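Local atomic coordinates of possible phosphoglycerate mutase GPM2 (Mycobacterium tuberculosis, PDB entry 2A6P), a protein that removes phosphate from a broad range of phosphate monoesters and can serve as a fructose-1,6-bisphosphatase in gluconeogenesis, with negligible phosphoglycerate mutase activity. Residues A[27-32]-A[152-157]; A[89-94]-A[111-116]. All blocks are in the same frame, centred on the assembly; numbering follows the deposited sequence.

Contact 1: A[27-32]-A[152-157]; sequences GRHTGG and HGHFSR. With SO4 (sulfate ion), chain C.
His29 and His154 bring their imidazole rings together in the active-site region. CE1 of His154 lies 3.7 Å from CD2 of His29. Neither ring sits over the face of the other. Their planes are inclined at 42°, and the two side chains cross at about a right angle. The His29 atoms come to the edge of the His154 ring, close to its plane. In His154, CG stands anti to the carbonyl carbon (chi1 -69°), and the imidazole reaches out from the first turn of the helix toward the loop. His29 ND1 is hydrogen-bonded to the backbone oxygen of Leu99, which helps set the turn of the ring.

Next along the loop, Thr30 OG1 gives a hydrogen bond of 3.2 Å to O4 of the sulfate. Arg17 and Thr21 also bind this ion. From the other segment, the His152 ring presents its edge to sulfate O3, with His152 CD2 4.3 Å from O3 and no hydrogen bond between them. This histidine is the N-cap of helix 153-163 and, by similarity, the transition state stabilizer. Its carbonyl is gripped twice: Ser156 N (2.8 Å to His152 O) and Ser156 OG (2.6 Å to His152 O) arrive from opposite faces of the carbonyl plane. That double hold fixes the first turn of the helix just after His152.

No hydrogen bond joins the two segments, and they bury little surface between them. The ion probably came from the crystallisation solution. Its place between Thr30 and His152 is consistent with a site for a substrate phosphate, as in other histidine phosphatases.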
ATOM      1  N   GLY A  27       6.535 -10.727 -18.289  1.00 27.63           N
ATOM      2  CA  GLY A  27       7.190 -10.920 -17.009  1.00 26.59           C
ATOM      3  C   GLY A  27       8.702 -10.898 -17.118  1.00 27.16           C
ATOM      4  O   GLY A  27       9.390 -11.391 -16.220  1.00 27.60           O
ATOM      5  N   ARG A  28       9.213 -10.329 -18.214  1.00 26.40           N
ATOM      6  CA  ARG A  28      10.651 -10.241 -18.456  1.00 27.31           C
ATOM      7  C   ARG A  28      11.240  -9.057 -17.694  1.00 26.34           C
ATOM      8  O   ARG A  28      10.617  -8.005 -17.596  1.00 28.34           O
ATOM      9  CB  ARG A  28      10.923 -10.079 -19.956  1.00 29.53           C
ATOM     10  CG  ARG A  28      10.339 -11.197 -20.813  1.00 34.77           C
ATOM     11  CD  ARG A  28      10.621 -10.998 -22.302  1.00 37.09           C
ATOM     12  NE  ARG A  28      12.034 -11.176 -22.639  1.00 42.06           N
ATOM     13  CZ  ARG A  28      12.526 -11.082 -23.875  1.00 43.79           C
ATOM     14  NH1 ARG A  28      11.710 -10.810 -24.887  1.00 41.93           N
ATOM     15  NH2 ARG A  28      13.831 -11.260 -24.101  1.00 44.06           N
ATOM     16  N   HIS A  29      12.428  -9.239 -17.133  1.00 25.40           N
ATOM     17  CA  HIS A  29      13.091  -8.175 -16.389  1.00 23.41           C
ATOM     18  C   HIS A  29      13.790  -7.229 -17.361  1.00 22.71           C
ATOM     19  O   HIS A  29      14.663  -7.648 -18.119  1.00 19.14           O
ATOM     20  CB  HIS A  29      14.105  -8.762 -15.401  1.00 23.41           C
ATOM     21  CG  HIS A  29      13.475  -9.439 -14.217  1.00 25.23           C
ATOM     22  ND1 HIS A  29      12.803 -10.641 -14.311  1.00 24.09           N
ATOM     23  CD2 HIS A  29      13.375  -9.056 -12.921  1.00 26.39           C
ATOM     24  CE1 HIS A  29      12.317 -10.966 -13.127  1.00 25.39           C
ATOM     25  NE2 HIS A  29      12.649 -10.022 -12.266  1.00 25.62           N
ATOM     26  N   THR A  30      13.390  -5.957 -17.330  1.00 21.16           N
ATOM     27  CA  THR A  30      13.957  -4.931 -18.210  1.00 20.88           C
ATOM     28  C   THR A  30      14.690  -3.862 -17.397  1.00 19.87           C
ATOM     29  O   THR A  30      14.093  -3.182 -16.567  1.00 18.96           O
ATOM     30  CB  THR A  30      12.852  -4.233 -19.043  1.00 21.21           C
ATOM     31  OG1 THR A  30      12.003  -5.224 -19.638  1.00 21.77           O
ATOM     32  CG2 THR A  30      13.468  -3.379 -20.143  1.00 21.55           C
ATOM     33  N   GLY A  31      15.990  -3.734 -17.643  1.00 19.37           N
ATOM     34  CA  GLY A  31      16.804  -2.763 -16.937  1.00 19.71           C
ATOM     35  C   GLY A  31      17.228  -1.674 -17.899  1.00 20.69           C
ATOM     36  O   GLY A  31      16.444  -0.773 -18.201  1.00 21.87           O
ATOM     37  N   GLY A  32      18.459  -1.752 -18.394  1.00 21.62           N
ATOM     38  CA  GLY A  32      18.932  -0.755 -19.335  1.00 21.66           C
ATOM     39  C   GLY A  32      18.344  -0.871 -20.734  1.00 22.02           C
ATOM     40  O   GLY A  32      18.384   0.095 -21.497  1.00 20.29           O
ATOM     41  N   HIS A 152      10.527   2.878 -12.211  1.00 13.89           N
ATOM     42  CA  HIS A 152      10.216   1.482 -12.516  1.00 12.28           C
ATOM     43  C   HIS A 152       9.685   0.641 -11.345  1.00 12.86           C
ATOM     44  O   HIS A 152       9.695   1.078 -10.194  1.00 11.15           O
ATOM     45  CB  HIS A 152      11.449   0.804 -13.122  1.00 12.25           C
ATOM     46  CG  HIS A 152      11.990   1.513 -14.323  1.00 12.23           C
ATOM     47  ND1 HIS A 152      12.746   2.663 -14.227  1.00 13.12           N
ATOM     48  CD2 HIS A 152      11.862   1.258 -15.646  1.00 11.05           C
ATOM     49  CE1 HIS A 152      13.064   3.083 -15.439  1.00  8.59           C
ATOM     50  NE2 HIS A 152      12.538   2.249 -16.318  1.00 13.53           N
ATOM     51  N   GLY A 153       9.238  -0.575 -11.662  1.00  9.83           N
ATOM     52  CA  GLY A 153       8.659  -1.466 -10.670  1.00 10.88           C
ATOM     53  C   GLY A 153       9.481  -1.732  -9.432  1.00 13.52           C
ATOM     54  O   GLY A 153       9.090  -1.351  -8.314  1.00 11.71           O
ATOM     55  N   HIS A 154      10.624  -2.387  -9.618  1.00 12.15           N
ATOM     56  CA  HIS A 154      11.477  -2.710  -8.487  1.00 13.95           C
ATOM     57  C   HIS A 154      12.071  -1.489  -7.805  1.00 13.99           C
ATOM     58  O   HIS A 154      12.019  -1.396  -6.576  1.00 15.00           O
ATOM     59  CB  HIS A 154      12.563  -3.706  -8.915  1.00 15.39           C
ATOM     60  CG  HIS A 154      12.026  -5.073  -9.230  1.00 18.29           C
ATOM     61  ND1 HIS A 154      12.696  -5.977 -10.028  1.00 19.56           N
ATOM     62  CD2 HIS A 154      10.881  -5.687  -8.851  1.00 18.66           C
ATOM     63  CE1 HIS A 154      11.984  -7.085 -10.128  1.00 17.53           C
ATOM     64  NE2 HIS A 154      10.879  -6.934  -9.423  1.00 18.03           N
ATOM     65  N   PHE A 155      12.600  -0.536  -8.568  1.00 12.30           N
ATOM     66  CA  PHE A 155      13.173   0.639  -7.919  1.00 13.89           C
ATOM     67  C   PHE A 155      12.135   1.447  -7.135  1.00 13.11           C
ATOM     68  O   PHE A 155      12.411   1.896  -6.031  1.00 14.10           O
ATOM     69  CB  PHE A 155      13.891   1.562  -8.907  1.00 12.83           C
ATOM     70  CG  PHE A 155      14.679   2.657  -8.219  1.00 13.60           C
ATOM     71  CD1 PHE A 155      15.786   2.342  -7.435  1.00 13.20           C
ATOM     72  CD2 PHE A 155      14.255   3.991  -8.271  1.00 13.50           C
ATOM     73  CE1 PHE A 155      16.460   3.344  -6.704  1.00 15.51           C
ATOM     74  CE2 PHE A 155      14.925   4.995  -7.542  1.00 13.18           C
ATOM     75  CZ  PHE A 155      16.023   4.671  -6.761  1.00 11.76           C
ATOM     76  N   SER A 156      10.944   1.639  -7.701  1.00 13.96           N
ATOM     77  CA  SER A 156       9.894   2.372  -6.992  1.00 13.91           C
ATOM     78  C   SER A 156       9.616   1.673  -5.656  1.00 14.03           C
ATOM     79  O   SER A 156       9.454   2.317  -4.625  1.00 16.09           O
ATOM     80  CB  SER A 156       8.610   2.429  -7.825  1.00 13.68           C
ATOM     81  OG  SER A 156       8.771   3.240  -8.980  1.00 15.66           O
ATOM     82  N   ARG A 157       9.546   0.348  -5.685  1.00 13.00           N
ATOM     83  CA  ARG A 157       9.312  -0.425  -4.475  1.00 13.86           C
ATOM     84  C   ARG A 157      10.468  -0.241  -3.511  1.00 14.53           C
ATOM     85  O   ARG A 157      10.281  -0.269  -2.293  1.00 14.50           O
ATOM     86  CB  ARG A 157       9.233  -1.910  -4.777  1.00 13.10           C
ATOM     87  CG  ARG A 157       8.070  -2.391  -5.592  1.00 14.75           C
ATOM     88  CD  ARG A 157       8.116  -3.897  -5.446  1.00 16.42           C
ATOM     89  NE  ARG A 157       7.547  -4.605  -6.566  1.00 18.86           N
ATOM     90  CZ  ARG A 157       7.435  -5.924  -6.609  1.00 16.84           C
ATOM     91  NH1 ARG A 157       7.854  -6.653  -5.581  1.00 11.98           N
ATOM     92  NH2 ARG A 157       6.924  -6.500  -7.685  1.00 18.06           N
TER
HETATM   93  S   SO4 C 204       9.301  -3.481 -17.528  1.00 41.53           S
HETATM   94  O1  SO4 C 204       7.899  -3.460 -17.002  1.00 43.69           O
HETATM   95  O2  SO4 C 204       9.212  -3.227 -19.058  1.00 44.06           O
HETATM   96  O3  SO4 C 204      10.008  -2.384 -16.991  1.00 44.41           O
HETATM   97  O4  SO4 C 204       9.711  -4.853 -17.398  1.00 46.25           O

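Contact 2: A[89-94]-A[111-116]; sequences AEWDYG and WLVWTH
Val113 and Trp114 close on the indole of Trp91 in the histidine phosphatase fold, where a weakly bonded helical turn packs against the loop carrying Glu90. By similarity, Glu90 is the proton donor or acceptor of the active site. Its OE1 folds back to accept the backbone N-H of Trp91 through the anti lone pair. This bond is modelled rather short, and its exact length is doubtful.

The second segment begins with Trp111. Its indole lies under the start of the turn, with Val113 N 3.4 Å above one face. It also meets the ring of Tyr96 edge-to-face. Leu112 packs on Val190 of the second subunit. Its carbonyl oxygen accepts from both Thr115 N and His116 N, which holds the turn together.

Val113 makes the main apolar contact. CG2 stands anti to the backbone N and lies over the face of the six-membered ring of Trp91, a CH-pi contact modelled rather tightly. Val113 O approaches the same indole, 3.3 Å from CH2 of Trp91. CG1 (chi1 62°), between the backbone N and the carbonyl carbon, lies over one face of the Trp114 ring, offset toward its rim.

Trp114 starts out away from the loop, yet its indole swings back to Trp91. The pair is T-shaped: the edge of Trp91 points to the face of Trp114, with planes at 88° and six-membered centroids 5.7 Å apart. Trp91 is thus held on a face by valine and at an edge by tryptophan, while its NE1 is hydrogen-bonded to Glu122 O.

Just past Trp91, Asp92 forms an Asx turn: its OD1 accepts from Gly94 N at 2.9 Å, the donor 46° out of the carboxylate plane.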
ATOM      1  N   ALA A  89      16.660   4.997 -12.318  1.00 16.16           N
ATOM      2  CA  ALA A  89      16.717   3.893 -13.273  1.00 16.84           C
ATOM      3  C   ALA A  89      16.324   2.567 -12.623  1.00 17.50           C
ATOM      4  O   ALA A  89      16.449   2.396 -11.409  1.00 16.37           O
ATOM      5  CB  ALA A  89      18.122   3.796 -13.873  1.00 16.53           C
ATOM      6  N   GLU A  90      15.828   1.627 -13.421  1.00 17.89           N
ATOM      7  CA  GLU A  90      15.442   0.340 -12.856  1.00 17.52           C
ATOM      8  C   GLU A  90      16.668  -0.395 -12.341  1.00 17.47           C
ATOM      9  O   GLU A  90      17.800  -0.014 -12.632  1.00 17.78           O
ATOM     10  CB  GLU A  90      14.736  -0.529 -13.904  1.00 19.40           C
ATOM     11  CG  GLU A  90      14.303  -1.906 -13.393  1.00 16.53           C
ATOM     12  CD  GLU A  90      13.435  -1.828 -12.142  1.00 18.87           C
ATOM     13  OE1 GLU A  90      13.933  -1.421 -11.066  1.00 17.05           O
ATOM     14  OE2 GLU A  90      12.241  -2.173 -12.243  1.00 17.76           O
ATOM     15  N   TRP A  91      16.427  -1.438 -11.558  1.00 16.03           N
ATOM     16  CA  TRP A  91      17.490  -2.269 -11.014  1.00 16.48           C
ATOM     17  C   TRP A  91      18.288  -2.790 -12.208  1.00 14.85           C
ATOM     18  O   TRP A  91      17.699  -3.277 -13.161  1.00 14.32           O
ATOM     19  CB  TRP A  91      16.866  -3.460 -10.268  1.00 16.94           C
ATOM     20  CG  TRP A  91      17.770  -4.172  -9.309  1.00 17.58           C
ATOM     21  CD1 TRP A  91      19.020  -4.660  -9.561  1.00 16.61           C
ATOM     22  CD2 TRP A  91      17.478  -4.499  -7.937  1.00 18.65           C
ATOM     23  NE1 TRP A  91      19.525  -5.266  -8.435  1.00 17.46           N
ATOM     24  CE2 TRP A  91      18.603  -5.183  -7.424  1.00 17.95           C
ATOM     25  CE3 TRP A  91      16.375  -4.278  -7.094  1.00 18.90           C
ATOM     26  CZ2 TRP A  91      18.660  -5.652  -6.098  1.00 18.48           C
ATOM     27  CZ3 TRP A  91      16.430  -4.746  -5.771  1.00 18.26           C
ATOM     28  CH2 TRP A  91      17.568  -5.423  -5.291  1.00 20.07           C
ATOM     29  N   ASP A  92      19.613  -2.666 -12.173  1.00 17.13           N
ATOM     30  CA  ASP A  92      20.460  -3.179 -13.259  1.00 17.57           C
ATOM     31  C   ASP A  92      20.460  -4.700 -13.150  1.00 17.96           C
ATOM     32  O   ASP A  92      21.046  -5.251 -12.222  1.00 20.91           O
ATOM     33  CB  ASP A  92      21.887  -2.665 -13.114  1.00 20.03           C
ATOM     34  CG  ASP A  92      22.819  -3.225 -14.177  1.00 21.46           C
ATOM     35  OD1 ASP A  92      22.362  -4.033 -15.020  1.00 22.42           O
ATOM     36  OD2 ASP A  92      24.010  -2.859 -14.161  1.00 23.00           O
ATOM     37  N   TYR A  93      19.814  -5.379 -14.093  1.00 17.38           N
ATOM     38  CA  TYR A  93      19.717  -6.836 -14.042  1.00 19.49           C
ATOM     39  C   TYR A  93      20.907  -7.631 -14.547  1.00 19.48           C
ATOM     40  O   TYR A  93      20.898  -8.857 -14.480  1.00 19.62           O
ATOM     41  CB  TYR A  93      18.452  -7.299 -14.768  1.00 18.51           C
ATOM     42  CG  TYR A  93      17.182  -6.750 -14.146  1.00 19.79           C
ATOM     43  CD1 TYR A  93      16.410  -5.794 -14.810  1.00 18.11           C
ATOM     44  CD2 TYR A  93      16.756  -7.184 -12.885  1.00 19.51           C
ATOM     45  CE1 TYR A  93      15.241  -5.280 -14.241  1.00 17.25           C
ATOM     46  CE2 TYR A  93      15.593  -6.680 -12.299  1.00 18.17           C
ATOM     47  CZ  TYR A  93      14.840  -5.728 -12.982  1.00 18.82           C
ATOM     48  OH  TYR A  93      13.698  -5.231 -12.396  1.00 14.61           O
ATOM     49  N   GLY A  94      21.931  -6.948 -15.038  1.00 20.65           N
ATOM     50  CA  GLY A  94      23.103  -7.654 -15.530  1.00 21.55           C
ATOM     51  C   GLY A  94      22.802  -8.893 -16.362  1.00 22.30           C
ATOM     52  O   GLY A  94      22.093  -8.825 -17.361  1.00 22.22           O
ATOM     53  N   TRP A 111      15.494 -17.645  -5.894  1.00 23.78           N
ATOM     54  CA  TRP A 111      15.764 -16.254  -6.265  1.00 21.78           C
ATOM     55  C   TRP A 111      14.638 -15.224  -6.129  1.00 22.08           C
ATOM     56  O   TRP A 111      13.485 -15.468  -6.495  1.00 19.93           O
ATOM     57  CB  TRP A 111      16.271 -16.185  -7.704  1.00 20.16           C
ATOM     58  CG  TRP A 111      16.678 -14.794  -8.129  1.00 20.65           C
ATOM     59  CD1 TRP A 111      17.903 -14.199  -7.950  1.00 20.94           C
ATOM     60  CD2 TRP A 111      15.857 -13.826  -8.793  1.00 18.56           C
ATOM     61  NE1 TRP A 111      17.890 -12.919  -8.466  1.00 19.83           N
ATOM     62  CE2 TRP A 111      16.647 -12.667  -8.986  1.00 19.29           C
ATOM     63  CE3 TRP A 111      14.529 -13.824  -9.241  1.00 19.81           C
ATOM     64  CZ2 TRP A 111      16.148 -11.516  -9.613  1.00 19.28           C
ATOM     65  CZ3 TRP A 111      14.034 -12.681  -9.863  1.00 19.83           C
ATOM     66  CH2 TRP A 111      14.844 -11.542 -10.044  1.00 20.36           C
ATOM     67  N   LEU A 112      15.011 -14.064  -5.592  1.00 20.75           N
ATOM     68  CA  LEU A 112      14.143 -12.897  -5.445  1.00 19.83           C
ATOM     69  C   LEU A 112      15.172 -11.798  -5.621  1.00 19.33           C
ATOM     70  O   LEU A 112      16.242 -11.857  -5.017  1.00 19.78           O
ATOM     71  CB  LEU A 112      13.531 -12.771  -4.052  1.00 16.60           C
ATOM     72  CG  LEU A 112      12.257 -13.533  -3.683  1.00 17.78           C
ATOM     73  CD1 LEU A 112      11.900 -13.182  -2.240  1.00 13.59           C
ATOM     74  CD2 LEU A 112      11.097 -13.184  -4.630  1.00 14.77           C
ATOM     75  N   VAL A 113      14.878 -10.810  -6.452  1.00 18.97           N
ATOM     76  CA  VAL A 113      15.847  -9.752  -6.660  1.00 18.21           C
ATOM     77  C   VAL A 113      16.182  -9.093  -5.326  1.00 18.85           C
ATOM     78  O   VAL A 113      17.320  -8.686  -5.090  1.00 18.50           O
ATOM     79  CB  VAL A 113      15.313  -8.700  -7.668  1.00 17.67           C
ATOM     80  CG1 VAL A 113      14.049  -8.036  -7.129  1.00 18.07           C
ATOM     81  CG2 VAL A 113      16.399  -7.668  -7.964  1.00 18.60           C
ATOM     82  N   TRP A 114      15.185  -9.035  -4.449  1.00 19.93           N
ATOM     83  CA  TRP A 114      15.300  -8.404  -3.131  1.00 20.92           C
ATOM     84  C   TRP A 114      16.324  -8.986  -2.168  1.00 22.71           C
ATOM     85  O   TRP A 114      16.855  -8.270  -1.310  1.00 23.63           O
ATOM     86  CB  TRP A 114      13.931  -8.406  -2.445  1.00 19.86           C
ATOM     87  CG  TRP A 114      12.910  -7.834  -3.325  1.00 17.70           C
ATOM     88  CD1 TRP A 114      11.986  -8.512  -4.070  1.00 16.77           C
ATOM     89  CD2 TRP A 114      12.774  -6.452  -3.665  1.00 17.20           C
ATOM     90  NE1 TRP A 114      11.285  -7.629  -4.862  1.00 16.70           N
ATOM     91  CE2 TRP A 114      11.751  -6.359  -4.634  1.00 17.20           C
ATOM     92  CE3 TRP A 114      13.424  -5.281  -3.244  1.00 17.61           C
ATOM     93  CZ2 TRP A 114      11.363  -5.135  -5.196  1.00 17.68           C
ATOM     94  CZ3 TRP A 114      13.035  -4.065  -3.801  1.00 20.04           C
ATOM     95  CH2 TRP A 114      12.015  -4.003  -4.770  1.00 18.05           C
ATOM     96  N   THR A 115      16.591 -10.280  -2.300  1.00 23.86           N
ATOM     97  CA  THR A 115      17.540 -10.950  -1.425  1.00 23.42           C
ATOM     98  C   THR A 115      18.830 -11.381  -2.148  1.00 25.86           C
ATOM     99  O   THR A 115      19.906 -11.430  -1.537  1.00 26.46           O
ATOM    100  CB  THR A 115      16.879 -12.183  -0.790  1.00 22.81           C
ATOM    101  OG1 THR A 115      16.349 -13.019  -1.828  1.00 22.36           O
ATOM    102  CG2 THR A 115      15.742 -11.759   0.132  1.00 21.72           C
ATOM    103  N   HIS A 116      18.732 -11.673  -3.444  1.00 26.12           N
ATOM    104  CA  HIS A 116      19.902 -12.122  -4.198  1.00 28.06           C
ATOM    105  C   HIS A 116      20.620 -11.067  -5.034  1.00 28.95           C
ATOM    106  O   HIS A 116      21.854 -11.023  -5.072  1.00 29.04           O
ATOM    107  CB  HIS A 116      19.523 -13.271  -5.131  1.00 27.70           C
ATOM    108  CG  HIS A 116      18.881 -14.434  -4.443  1.00 28.09           C
ATOM    109  ND1 HIS A 116      19.055 -15.732  -4.868  1.00 28.78           N
ATOM    110  CD2 HIS A 116      18.054 -14.495  -3.374  1.00 28.15           C
ATOM    111  CE1 HIS A 116      18.366 -16.545  -4.088  1.00 28.62           C
ATOM    112  NE2 HIS A 116      17.749 -15.820  -3.174  1.00 30.15           N
TER

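In the fold
From the N terminus, the chain runs through strand 13-17 into the loop with 27-32. Segment 89-94 follows in the loop after strand 83-84. Contact 2 closes a short loop there, returning at 111-116 after helix 101-105. The chain then passes helix 124-141 and strand 147-151 to reach 152-157, where contact 1 closes. Contact 2 is therefore nested inside the much longer loop of contact 1. The two meet at the helix start: Glu90 OE1 and OE2 probably accept from Phe155 N and His154 N. Contact 1 joins the loop after strand 13-17 to helix 153-163; contact 2 joins the loop after strand 83-84 to the short helix 113-116.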